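Local coordinates for Non-structural protein NS2 (Bluetongue virus, PDB 1UTY), which binds single-stranded RNA, this chain being the RNA-binding domain of the longer viral phosphoprotein, at residues V14-A19 / L58-P63; K20-A25 / H82-T87; P51-Y56 / T106-N111; I74-L79 / W94-V99. All coordinates share one frame; numbering follows the deposited sequence.

Interaction 1: residues V14-A19 / L58-P63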
loop_
_atom_site.group_PDB
_atom_site.type_symbol
_atom_site.label_atom_id
_atom_site.label_comp_id
_atom_site.label_asym_id
_atom_site.label_seq_id
_atom_site.Cartn_x
_atom_site.Cartn_y
_atom_site.Cartn_z
ATOM N N VAL A 14 16.550 -2.920 -6.765
ATOM C CA VAL A 14 16.257 -1.496 -6.793
ATOM C C VAL A 14 16.797 -0.926 -8.083
ATOM O O VAL A 14 17.971 -1.121 -8.414
ATOM C CB VAL A 14 16.820 -0.743 -5.565
ATOM C CG1 VAL A 14 16.386 0.707 -5.585
ATOM C CG2 VAL A 14 16.336 -1.410 -4.257
ATOM N N LEU A 15 15.909 -0.273 -8.829
ATOM C CA LEU A 15 16.267 0.505 -9.993
ATOM C C LEU A 15 16.144 1.958 -9.557
ATOM O O LEU A 15 15.031 2.458 -9.318
ATOM C CB LEU A 15 15.328 0.192 -11.161
ATOM C CG LEU A 15 15.466 1.069 -12.421
ATOM C CD1 LEU A 15 16.860 0.946 -13.056
ATOM C CD2 LEU A 15 14.364 0.756 -13.462
ATOM N N ASP A 16 17.287 2.616 -9.426
ATOM C CA ASP A 16 17.371 3.999 -8.961
ATOM C C ASP A 16 18.312 4.752 -9.888
ATOM O O ASP A 16 19.491 4.931 -9.580
ATOM C CB ASP A 16 17.890 4.058 -7.515
ATOM C CG ASP A 16 18.120 5.496 -7.018
ATOM O OD1 ASP A 16 17.417 6.430 -7.458
ATOM O OD2 ASP A 16 18.988 5.796 -6.179
ATOM N N VAL A 17 17.767 5.190 -11.024
ATOM C CA VAL A 17 18.540 5.755 -12.133
ATOM C C VAL A 17 19.222 7.097 -11.793
ATOM O O VAL A 17 20.324 7.371 -12.294
ATOM C CB VAL A 17 17.650 5.866 -13.441
ATOM C CG1 VAL A 17 18.193 6.896 -14.422
ATOM C CG2 VAL A 17 17.556 4.517 -14.140
ATOM N N THR A 18 18.576 7.927 -10.968
ATOM C CA THR A 18 19.181 9.201 -10.562
ATOM C C THR A 18 20.202 9.006 -9.452
ATOM O O THR A 18 20.902 9.941 -9.088
ATOM C CB THR A 18 18.138 10.315 -10.164
ATOM O OG1 THR A 18 17.391 9.910 -9.009
ATOM C CG2 THR A 18 17.094 10.513 -11.247
ATOM N N ALA A 19 20.282 7.786 -8.925
ATOM C CA ALA A 19 21.322 7.408 -7.959
ATOM C C ALA A 19 21.397 8.327 -6.736
ATOM O O ALA A 19 22.481 8.681 -6.285
ATOM C CB ALA A 19 22.681 7.329 -8.645
ATOM N N LEU A 58 12.008 -2.794 -7.873
ATOM C CA LEU A 58 11.582 -1.610 -7.182
ATOM C C LEU A 58 12.212 -0.408 -7.881
ATOM O O LEU A 58 13.375 -0.061 -7.650
ATOM C CB LEU A 58 11.989 -1.692 -5.711
ATOM C CG LEU A 58 11.570 -0.522 -4.811
ATOM C CD1 LEU A 58 10.055 -0.222 -4.968
ATOM C CD2 LEU A 58 11.964 -0.810 -3.352
ATOM N N ASN A 59 11.431 0.183 -8.777
ATOM C CA ASN A 59 11.794 1.391 -9.492
ATOM C C ASN A 59 11.464 2.558 -8.563
ATOM O O ASN A 59 10.286 2.785 -8.230
ATOM C CB ASN A 59 10.981 1.434 -10.785
ATOM C CG ASN A 59 11.279 2.657 -11.675
ATOM O OD1 ASN A 59 11.947 3.594 -11.279
ATOM N ND2 ASN A 59 10.730 2.643 -12.880
ATOM N N VAL A 60 12.491 3.263 -8.085
ATOM C CA VAL A 60 12.260 4.467 -7.272
ATOM C C VAL A 60 12.934 5.698 -7.872
ATOM O O VAL A 60 13.888 5.554 -8.623
ATOM C CB VAL A 60 12.659 4.288 -5.761
ATOM C CG1 VAL A 60 11.983 3.068 -5.159
ATOM C CG2 VAL A 60 14.152 4.231 -5.568
ATOM N N PRO A 61 12.429 6.895 -7.559
ATOM C CA PRO A 61 13.036 8.149 -8.041
ATOM C C PRO A 61 14.060 8.792 -7.077
ATOM O O PRO A 61 14.701 9.781 -7.458
ATOM C CB PRO A 61 11.821 9.065 -8.182
ATOM C CG PRO A 61 10.947 8.639 -6.988
ATOM C CD PRO A 61 11.207 7.156 -6.772
ATOM N N GLY A 62 14.208 8.240 -5.873
ATOM C CA GLY A 62 15.086 8.781 -4.849
ATOM C C GLY A 62 14.807 8.170 -3.475
ATOM O O GLY A 62 14.070 7.170 -3.357
ATOM N N PRO A 63 15.355 8.777 -2.425
ATOM C CA PRO A 63 15.221 8.221 -1.069
ATOM C C PRO A 63 13.770 8.242 -0.589
ATOM O O PRO A 63 12.965 9.035 -1.085
ATOM C CB PRO A 63 16.110 9.126 -0.199
ATOM C CG PRO A 63 16.417 10.336 -1.014
ATOM C CD PRO A 63 16.089 10.050 -2.448
HETATM O O HOH W 1 15.048 5.048 -11.257
#

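Interaction 2: residues K20-A25 / H82-T87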
loop_
_atom_site.group_PDB
_atom_site.type_symbol
_atom_site.label_atom_id
_atom_site.label_comp_id
_atom_site.label_asym_id
_atom_site.label_seq_id
_atom_site.Cartn_x
_atom_site.Cartn_y
_atom_site.Cartn_z
ATOM N N LYS A 20 20.239 8.714 -6.210
ATOM C CA LYS A 20 20.192 9.518 -4.994
ATOM C C LYS A 20 20.068 8.620 -3.753
ATOM O O LYS A 20 20.261 9.091 -2.634
ATOM C CB LYS A 20 19.059 10.564 -5.038
ATOM C CG LYS A 20 19.043 11.512 -6.268
ATOM C CD LYS A 20 20.347 12.254 -6.437
ATOM C CE LYS A 20 20.226 13.440 -7.409
ATOM N NZ LYS A 20 21.529 14.145 -7.441
ATOM N N THR A 21 19.752 7.338 -3.937
ATOM C CA THR A 21 19.815 6.396 -2.817
ATOM C C THR A 21 21.176 5.710 -2.793
ATOM O O THR A 21 21.858 5.619 -3.826
ATOM C CB THR A 21 18.702 5.314 -2.878
ATOM O OG1 THR A 21 18.955 4.416 -3.966
ATOM C CG2 THR A 21 17.328 5.912 -3.171
ATOM N N LEU A 22 21.570 5.218 -1.622
ATOM C CA LEU A 22 22.789 4.432 -1.525
ATOM C C LEU A 22 22.834 3.345 -2.612
ATOM O O LEU A 22 23.846 3.197 -3.302
ATOM C CB LEU A 22 22.939 3.798 -0.138
ATOM C CG LEU A 22 24.191 2.914 -0.051
ATOM C CD1 LEU A 22 25.423 3.794 0.099
ATOM C CD2 LEU A 22 24.090 1.902 1.081
ATOM N N CYS A 23 21.736 2.602 -2.733
ATOM C CA CYS A 23 21.510 1.611 -3.787
ATOM C C CYS A 23 21.858 2.091 -5.179
ATOM O O CYS A 23 22.557 1.396 -5.906
ATOM C CB CYS A 23 20.029 1.207 -3.812
ATOM S SG CYS A 23 19.561 0.161 -2.438
ATOM N N GLY A 24 21.321 3.255 -5.552
ATOM C CA GLY A 24 21.531 3.836 -6.867
ATOM C C GLY A 24 22.964 4.271 -7.080
ATOM O O GLY A 24 23.529 4.051 -8.160
ATOM N N ALA A 25 23.550 4.886 -6.049
ATOM C CA ALA A 25 24.932 5.367 -6.105
ATOM C C ALA A 25 25.868 4.202 -6.387
ATOM O O ALA A 25 26.715 4.273 -7.273
ATOM C CB ALA A 25 25.323 6.082 -4.791
ATOM N N HIS A 82 22.386 7.341 2.359
ATOM C CA HIS A 82 23.524 6.768 3.082
ATOM C C HIS A 82 23.292 5.364 3.640
ATOM O O HIS A 82 24.097 4.882 4.409
ATOM C CB HIS A 82 23.942 7.707 4.220
ATOM C CG HIS A 82 24.320 9.082 3.760
ATOM N ND1 HIS A 82 25.355 9.312 2.875
ATOM C CD2 HIS A 82 23.791 10.295 4.049
ATOM C CE1 HIS A 82 25.452 10.611 2.648
ATOM N NE2 HIS A 82 24.514 11.229 3.347
ATOM N N GLY A 83 22.196 4.711 3.272
ATOM C CA GLY A 83 21.891 3.427 3.859
ATOM C C GLY A 83 20.694 2.748 3.248
ATOM O O GLY A 83 19.860 3.382 2.607
ATOM N N VAL A 84 20.630 1.439 3.442
ATOM C CA VAL A 84 19.451 0.655 3.115
ATOM C C VAL A 84 19.107 -0.197 4.336
ATOM O O VAL A 84 19.994 -0.762 4.968
ATOM C CB VAL A 84 19.648 -0.233 1.844
ATOM C CG1 VAL A 84 21.017 -0.882 1.840
ATOM C CG2 VAL A 84 18.632 -1.320 1.792
ATOM N N GLU A 85 17.812 -0.268 4.654
ATOM C CA GLU A 85 17.304 -1.124 5.704
ATOM C C GLU A 85 16.027 -1.813 5.229
ATOM O O GLU A 85 15.163 -1.183 4.610
ATOM C CB GLU A 85 17.069 -0.331 6.986
ATOM C CG GLU A 85 17.225 -1.167 8.236
ATOM C CD GLU A 85 17.034 -0.406 9.533
ATOM O OE1 GLU A 85 16.710 0.809 9.535
ATOM O OE2 GLU A 85 17.224 -1.049 10.584
ATOM N N ALA A 86 15.901 -3.111 5.492
ATOM C CA ALA A 86 14.745 -3.838 4.960
ATOM C C ALA A 86 14.276 -5.025 5.801
ATOM O O ALA A 86 15.026 -5.604 6.608
ATOM C CB ALA A 86 14.972 -4.261 3.509
ATOM N N THR A 87 13.011 -5.369 5.612
ATOM C CA THR A 87 12.410 -6.423 6.391
ATOM C C THR A 87 11.129 -6.937 5.769
ATOM O O THR A 87 10.389 -6.219 5.065
ATOM C CB THR A 87 12.178 -5.966 7.839
ATOM O OG1 THR A 87 11.733 -7.069 8.619
ATOM C CG2 THR A 87 11.025 -4.993 7.925
#

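Interaction 3: residues P51-Y56 / T106-N111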
loop_
_atom_site.group_PDB
_atom_site.type_symbol
_atom_site.label_atom_id
_atom_site.label_comp_id
_atom_site.label_asym_id
_atom_site.label_seq_id
_atom_site.Cartn_x
_atom_site.Cartn_y
_atom_site.Cartn_z
ATOM N N PRO A 51 17.139 -8.485 -12.846
ATOM C CA PRO A 51 16.332 -9.156 -11.820
ATOM C C PRO A 51 16.221 -10.662 -12.085
ATOM O O PRO A 51 16.277 -11.105 -13.222
ATOM C CB PRO A 51 14.960 -8.491 -11.956
ATOM C CG PRO A 51 14.914 -7.995 -13.338
ATOM C CD PRO A 51 16.321 -7.654 -13.747
ATOM N N GLU A 52 16.062 -11.424 -11.016
ATOM C CA GLU A 52 15.958 -12.872 -11.081
ATOM C C GLU A 52 14.484 -13.251 -11.051
ATOM O O GLU A 52 13.652 -12.430 -10.664
ATOM C CB GLU A 52 16.662 -13.481 -9.879
ATOM C CG GLU A 52 18.149 -13.179 -9.802
ATOM C CD GLU A 52 18.805 -13.801 -8.579
ATOM O OE1 GLU A 52 18.101 -14.022 -7.555
ATOM O OE2 GLU A 52 20.028 -14.065 -8.645
ATOM N N PRO A 53 14.155 -14.479 -11.465
ATOM C CA PRO A 53 12.774 -14.974 -11.416
ATOM C C PRO A 53 12.147 -14.824 -10.035
ATOM O O PRO A 53 12.833 -14.950 -9.027
ATOM C CB PRO A 53 12.922 -16.450 -11.770
ATOM C CG PRO A 53 14.123 -16.487 -12.622
ATOM C CD PRO A 53 15.073 -15.471 -12.051
ATOM N N LYS A 54 10.851 -14.544 -9.999
ATOM C CA LYS A 54 10.137 -14.326 -8.742
ATOM C C LYS A 54 10.647 -13.094 -7.971
ATOM O O LYS A 54 10.249 -12.855 -6.841
ATOM C CB LYS A 54 10.171 -15.600 -7.873
ATOM N N GLY A 55 11.520 -12.307 -8.597
ATOM C CA GLY A 55 12.032 -11.088 -7.995
ATOM C C GLY A 55 11.146 -9.853 -8.149
ATOM O O GLY A 55 10.247 -9.797 -9.015
ATOM N N TYR A 56 11.419 -8.862 -7.308
ATOM C CA TYR A 56 10.717 -7.578 -7.324
ATOM C C TYR A 56 11.631 -6.533 -7.933
ATOM O O TYR A 56 12.781 -6.394 -7.505
ATOM C CB TYR A 56 10.341 -7.133 -5.894
ATOM C CG TYR A 56 9.409 -8.084 -5.185
ATOM C CD1 TYR A 56 9.875 -9.288 -4.646
ATOM C CD2 TYR A 56 8.056 -7.796 -5.071
ATOM C CE1 TYR A 56 8.999 -10.181 -4.015
ATOM C CE2 TYR A 56 7.187 -8.668 -4.443
ATOM C CZ TYR A 56 7.665 -9.849 -3.917
ATOM O OH TYR A 56 6.792 -10.686 -3.290
ATOM N N THR A 106 8.228 -12.217 -18.347
ATOM C CA THR A 106 9.470 -11.800 -18.981
ATOM C C THR A 106 10.333 -12.989 -19.351
ATOM O O THR A 106 9.957 -14.142 -19.126
ATOM C CB THR A 106 10.297 -10.856 -18.061
ATOM O OG1 THR A 106 10.993 -11.625 -17.069
ATOM C CG2 THR A 106 9.420 -9.942 -17.250
ATOM N N ARG A 107 11.492 -12.671 -19.930
ATOM C CA ARG A 107 12.631 -13.573 -20.003
ATOM C C ARG A 107 13.844 -12.884 -19.396
ATOM O O ARG A 107 14.100 -11.709 -19.668
ATOM C CB ARG A 107 12.931 -13.946 -21.445
ATOM C CG ARG A 107 12.291 -15.232 -21.888
ATOM C CD ARG A 107 12.386 -15.453 -23.369
ATOM N NE ARG A 107 13.663 -16.047 -23.750
ATOM C CZ ARG A 107 13.969 -17.337 -23.613
ATOM N NH1 ARG A 107 13.094 -18.181 -23.075
ATOM N NH2 ARG A 107 15.156 -17.785 -24.012
ATOM N N VAL A 108 14.584 -13.625 -18.572
ATOM C CA VAL A 108 15.749 -13.100 -17.865
ATOM C C VAL A 108 16.858 -14.142 -17.693
ATOM O O VAL A 108 16.604 -15.360 -17.701
ATOM C CB VAL A 108 15.387 -12.533 -16.454
ATOM C CG1 VAL A 108 14.646 -11.202 -16.562
ATOM C CG2 VAL A 108 14.600 -13.549 -15.632
ATOM N N GLN A 109 18.082 -13.635 -17.535
ATOM C CA GLN A 109 19.249 -14.425 -17.146
ATOM C C GLN A 109 19.117 -14.933 -15.708
ATOM O O GLN A 109 19.004 -14.133 -14.766
ATOM C CB GLN A 109 20.525 -13.582 -17.258
ATOM C CG GLN A 109 21.153 -13.572 -18.639
ATOM C CD GLN A 109 22.683 -13.668 -18.616
ATOM O OE1 GLN A 109 23.295 -13.862 -17.564
ATOM N NE2 GLN A 109 23.293 -13.526 -19.778
ATOM N N TYR A 110 19.112 -16.260 -15.563
ATOM C CA TYR A 110 19.204 -16.934 -14.265
ATOM C C TYR A 110 20.334 -17.958 -14.317
ATOM O O TYR A 110 20.335 -18.850 -15.181
ATOM C CB TYR A 110 17.891 -17.627 -13.904
ATOM C CG TYR A 110 17.747 -17.965 -12.431
ATOM C CD1 TYR A 110 18.160 -17.063 -11.438
ATOM C CD2 TYR A 110 17.188 -19.180 -12.029
ATOM C CE1 TYR A 110 18.022 -17.367 -10.091
ATOM C CE2 TYR A 110 17.042 -19.491 -10.675
ATOM C CZ TYR A 110 17.463 -18.585 -9.714
ATOM O OH TYR A 110 17.328 -18.886 -8.374
ATOM N N ASN A 111 21.287 -17.824 -13.392
ATOM C CA ASN A 111 22.535 -18.599 -13.406
ATOM C C ASN A 111 23.216 -18.532 -14.769
ATOM O O ASN A 111 23.622 -19.552 -15.322
ATOM C CB ASN A 111 22.307 -20.063 -12.982
ATOM C CG ASN A 111 21.391 -20.193 -11.772
ATOM O OD1 ASN A 111 21.561 -19.496 -10.754
ATOM N ND2 ASN A 111 20.412 -21.093 -11.873
#

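Interaction 4: residues I74-L79 / W94-V99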
loop_
_atom_site.group_PDB
_atom_site.type_symbol
_atom_site.label_atom_id
_atom_site.label_comp_id
_atom_site.label_asym_id
_atom_site.label_seq_id
_atom_site.Cartn_x
_atom_site.Cartn_y
_atom_site.Cartn_z
ATOM N N ILE A 74 4.791 -8.801 2.539
ATOM C CA ILE A 74 5.004 -7.361 2.679
ATOM C C ILE A 74 6.484 -7.100 2.957
ATOM O O ILE A 74 7.033 -7.598 3.948
ATOM C CB ILE A 74 4.108 -6.790 3.810
ATOM C CG1 ILE A 74 2.633 -7.139 3.562
ATOM C CG2 ILE A 74 4.227 -5.309 3.875
ATOM C CD1 ILE A 74 1.785 -7.238 4.802
ATOM N N ILE A 75 7.124 -6.335 2.076
ATOM C CA ILE A 75 8.537 -5.976 2.230
ATOM C C ILE A 75 8.693 -4.475 2.498
ATOM O O ILE A 75 8.318 -3.659 1.662
ATOM C CB ILE A 75 9.350 -6.395 0.979
ATOM C CG1 ILE A 75 9.023 -7.839 0.581
ATOM C CG2 ILE A 75 10.846 -6.276 1.252
ATOM C CD1 ILE A 75 8.485 -7.991 -0.821
ATOM N N SER A 76 9.238 -4.122 3.658
ATOM C CA SER A 76 9.377 -2.715 4.039
ATOM C C SER A 76 10.823 -2.277 3.908
ATOM O O SER A 76 11.715 -2.905 4.476
ATOM C CB SER A 76 8.919 -2.470 5.480
ATOM O OG SER A 76 7.598 -2.919 5.677
ATOM N N LEU A 77 11.050 -1.187 3.185
ATOM C CA LEU A 77 12.409 -0.754 2.900
ATOM C C LEU A 77 12.607 0.730 3.175
ATOM O O LEU A 77 11.799 1.579 2.754
ATOM C CB LEU A 77 12.784 -1.056 1.454
ATOM C CG LEU A 77 12.639 -2.482 0.942
ATOM C CD1 LEU A 77 11.328 -2.613 0.124
ATOM C CD2 LEU A 77 13.858 -2.850 0.109
ATOM N N MET A 78 13.681 1.027 3.893
ATOM C CA MET A 78 14.169 2.391 4.016
ATOM C C MET A 78 15.356 2.579 3.085
ATOM O O MET A 78 16.421 1.992 3.294
ATOM C CB MET A 78 14.582 2.684 5.453
ATOM C CG MET A 78 13.450 2.663 6.453
ATOM S SD MET A 78 12.129 3.826 6.040
ATOM C CE MET A 78 11.164 3.647 7.482
ATOM N N LEU A 79 15.170 3.378 2.041
ATOM C CA LEU A 79 16.275 3.676 1.126
ATOM C C LEU A 79 16.706 5.101 1.328
ATOM O O LEU A 79 15.949 6.029 1.004
ATOM C CB LEU A 79 15.875 3.435 -0.339
ATOM C CG LEU A 79 15.208 2.088 -0.644
ATOM C CD1 LEU A 79 14.829 2.006 -2.118
ATOM C CD2 LEU A 79 16.106 0.873 -0.207
ATOM N N TRP A 94 7.071 3.207 11.732
ATOM C CA TRP A 94 7.312 4.139 10.626
ATOM C C TRP A 94 6.237 4.100 9.550
ATOM O O TRP A 94 5.592 3.075 9.358
ATOM C CB TRP A 94 8.661 3.864 9.947
ATOM C CG TRP A 94 9.823 3.579 10.832
ATOM C CD1 TRP A 94 10.493 2.390 10.925
ATOM C CD2 TRP A 94 10.490 4.482 11.739
ATOM N NE1 TRP A 94 11.518 2.491 11.834
ATOM C CE2 TRP A 94 11.547 3.757 12.352
ATOM C CE3 TRP A 94 10.296 5.825 12.110
ATOM C CZ2 TRP A 94 12.418 4.327 13.305
ATOM C CZ3 TRP A 94 11.165 6.404 13.071
ATOM C CH2 TRP A 94 12.206 5.643 13.658
ATOM N N LYS A 95 6.072 5.226 8.848
ATOM C CA LYS A 95 5.213 5.343 7.669
ATOM C C LYS A 95 5.973 4.807 6.445
ATOM O O LYS A 95 7.201 4.935 6.370
ATOM C CB LYS A 95 4.907 6.826 7.353
ATOM C CG LYS A 95 4.018 7.588 8.319
ATOM C CD LYS A 95 3.513 8.932 7.713
ATOM C CE LYS A 95 3.682 10.083 8.720
ATOM N NZ LYS A 95 2.513 11.043 8.857
ATOM N N PHE A 96 5.226 4.285 5.467
ATOM C CA PHE A 96 5.777 3.898 4.175
ATOM C C PHE A 96 4.858 4.305 3.048
ATOM O O PHE A 96 3.646 4.382 3.220
ATOM C CB PHE A 96 5.939 2.381 4.096
ATOM C CG PHE A 96 6.833 1.837 5.131
ATOM C CD1 PHE A 96 6.344 1.551 6.402
ATOM C CD2 PHE A 96 8.171 1.649 4.856
ATOM C CE1 PHE A 96 7.190 1.082 7.378
ATOM C CE2 PHE A 96 9.013 1.193 5.807
ATOM C CZ PHE A 96 8.542 0.907 7.081
ATOM N N GLU A 97 5.441 4.518 1.878
ATOM C CA GLU A 97 4.662 4.538 0.657
ATOM C C GLU A 97 4.285 3.100 0.281
ATOM O O GLU A 97 5.153 2.292 -0.052
ATOM C CB GLU A 97 5.457 5.185 -0.466
ATOM C CG GLU A 97 4.695 5.227 -1.778
ATOM C CD GLU A 97 5.497 5.810 -2.914
ATOM O OE1 GLU A 97 6.527 6.480 -2.662
ATOM O OE2 GLU A 97 5.091 5.598 -4.074
ATOM N N GLY A 98 2.990 2.790 0.349
ATOM C CA GLY A 98 2.454 1.535 -0.149
ATOM C C GLY A 98 2.649 1.404 -1.652
ATOM O O GLY A 98 2.033 2.088 -2.443
ATOM N N VAL A 99 3.549 0.521 -2.042
ATOM C CA VAL A 99 3.863 0.323 -3.440
ATOM C C VAL A 99 3.137 -0.944 -3.865
ATOM O O VAL A 99 3.184 -1.968 -3.157
ATOM C CB VAL A 99 5.393 0.167 -3.643
ATOM C CG1 VAL A 99 5.731 -0.108 -5.097
ATOM C CG2 VAL A 99 6.134 1.409 -3.136
#

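Interaction 1: residues V14-A19 / L58-P63
Leu15 carries the polar traffic here, because both of its backbone polar groups are spent on the residues flanking Asn59. Its N-H reaches Leu58 O (N to O 2.8 Å) in a nearly straight bond, although the donor stands well above the carbonyl plane. In return, Leu15 O accepts from Val60 N at 2.9 Å, the N-H arriving almost along the C=O axis. Beyond this point the backbones separate, and a water takes over: it accepts from Val17 N at 2.7 Å and donates to Val60 O at 2.9 Å. Next, Thr18, with OG1 in the crowded position between its own N and carbonyl carbon (chi1 64°), sends that hydroxyl to Pro61 O in a weak bond of 3.1 Å. The type I turn from Asp16 to Ala19 is closed by Ala19 N donating to Asp16 O. Asp16 turns its OD2 to the hydroxyl of Thr21, and Asn59 ND2 is held by Tyr121 OH.

Apolar groups fill in around the bonds. Val14 CG1 crosses Val60 CG2 obliquely at 4.2 Å, on the face lined by Leu77 and Leu79, where branched aliphatic residues suit a buried interior. On the other face Leu15 and Asn59 run side by side, CD2 of Leu15 lying 4.0 Å from Asn59 CG, and Leu15 also packs on Leu144 of the second subunit. Such offset bonding, with one residue's N-H and C=O straddling its partner, defines a parallel beta pair, here strands 10-15 and 56-59 inside the large mixed sheet, separating at their ends, where a water bridges the two chain segments.

Interaction 2: residues K20-A25 / H82-T87
The flat group that matters is the peptide joining His82 to Gly83, and the side chain of Leu22 lies over one of its faces. Leu22 CB stands above that plane close to the nitrogen, 3.6 Å from Gly83 N, while CD2 of the same leucine reaches on to Gly83 CA at 3.9 Å. The carbonyl of the next peptide, Gly83 O, is hydrogen-bonded to Thr80 OG1, and the imidazole of His82 starts away from the helix. With CG anti to its backbone N (chi1 177°), Leu22 reaches across the chain at Gly83, and CD2 meets Val84 CG1 at 4.2 Å. Beside it Cys23 SG rests 4.3 Å from Val84 CB, a small apolar group that also packs on Cys35 and Ile37 of strand 34-39.

Thr21 is the N-cap of helix 22-29: its OG1 accepts from Gly24 N at 3.1 Å, a role to which a short hydroxyl side chain is well fitted. No hydrogen bond joins the two segments. The contact therefore depends on dispersion and the burial of apolar surface, while polar groups at the helix start are satisfied by the cap and by the backbone bond of Leu22 with Thr80, so that directional bonding lies outside the contact.

Interaction 3: residues P51-Y56 / T106-N111
Tyr110 puts CG anti to its backbone N (chi1 -162°), which swings the ring back over the turn, while Glu52, with CG anti to its carbonyl carbon (chi1 -62°) and an extended chain beyond, runs out past the ring's rim. Pro53 covers one face of the ring. Its CD, activated by the adjoining nitrogen, makes a CH-pi contact 3.9 Å from the centroid of Tyr110, displaced toward CD1, which it approaches to 3.5 Å. Asn111 ND2 lies over the opposite face, 3.7 Å above the plane. At the edge, Glu52 CD comes within 4.0 Å of Tyr110 CE1, its carboxylate turned steeply (79°) to the ring. Val108 supplies the apolar flank: CG2 touches Pro53 CD at 4.1 Å, and CB lies 3.6 Å from Pro51 O.

Gln109 O is taken by Asn50 ND2, and the neighbouring Arg107 pairs antiparallel with a strand of the second subunit, which also covers Pro51 and Val108 with Val147 and Gly146. Pro53 suits its place because its ring fixes phi near the value a turn needs and offers polarised C-H groups beside its nitrogen. The result is a type II beta turn, Glu52 to Gly55, closed by Gly55 N to Glu52 O at 3.0 Å and held against a strand by proline-aromatic packing.

Interaction 4: residues I74-L79 / W94-V99
A Met-aromatic contact joins strand 73-79 to the chain running into strand 97-110. Met78 SD lies 5.1 Å from the centroid of the Phe96 ring, approaching it obliquely, 52° off the ring normal. The chain of Met78 is bent at chi2 (-57°), and this bend carries its methyl into the angle between two aromatic residues. There CE meets Phe96 CE2 at 3.7 Å and Trp94 CB at 3.5 Å, and lies 3.6 Å from Trp94 CG, in the five-membered ring. Met78 crosses both side chains at about a right angle, and its unbranched, polarisable thioether suits a place between two aromatic side chains.

Ser76 meets the same phenyl ring two residues back along the strand. Its CB is 3.7 Å from Phe96 CE2 and makes an off-centre CH-pi contact at 4.1 Å from the centroid. OG, anti to the carbonyl carbon, is poised over the ring face near the rim but spends its polarity on Arg67 NE. Phe96 suits this place because one planar ring can serve Ser76 and Met78 together.

No hydrogen bond crosses the contact, and the CA atoms of Ser76 and Phe96 remain 7.5 Å apart, since Phe96 is in the loop before strand 97-110, which is not adjacent to strand 73-79. Strand 64-70 lies between strands 73-79 and 97-110 in the sheet, and Phe96 leans on its Ala65 and Arg67. Trp94 sits edge-to-face with Trp91 and with Tyr131, whereas strand 84-87 flanks strand 73-79 on its other side.

All four contacts reach one mixed sheet. Along the chain, interactions 1, 2 and 3 interlock, each opening before the others close; interaction 4 begins after interaction 1 has closed and is nested within interaction 3. The centres of interactions 1 and 2 are about 9 Å apart, linked where strand 10-15 leads into helix 22-29. Interactions 2 and 4 share a boundary, strands 84-87 and 73-79 being hydrogen-bonded neighbours, and Leu77 and Leu79 pack beneath interaction 1. Interaction 3 lies farthest out, its centre about 23 Å from that of interaction 4, yet strand 97-110 serves both. Interactions 1, 3 and 4 each touch the second subunit, so the sheet that organises the RNA-binding domain also contributes to its assembly.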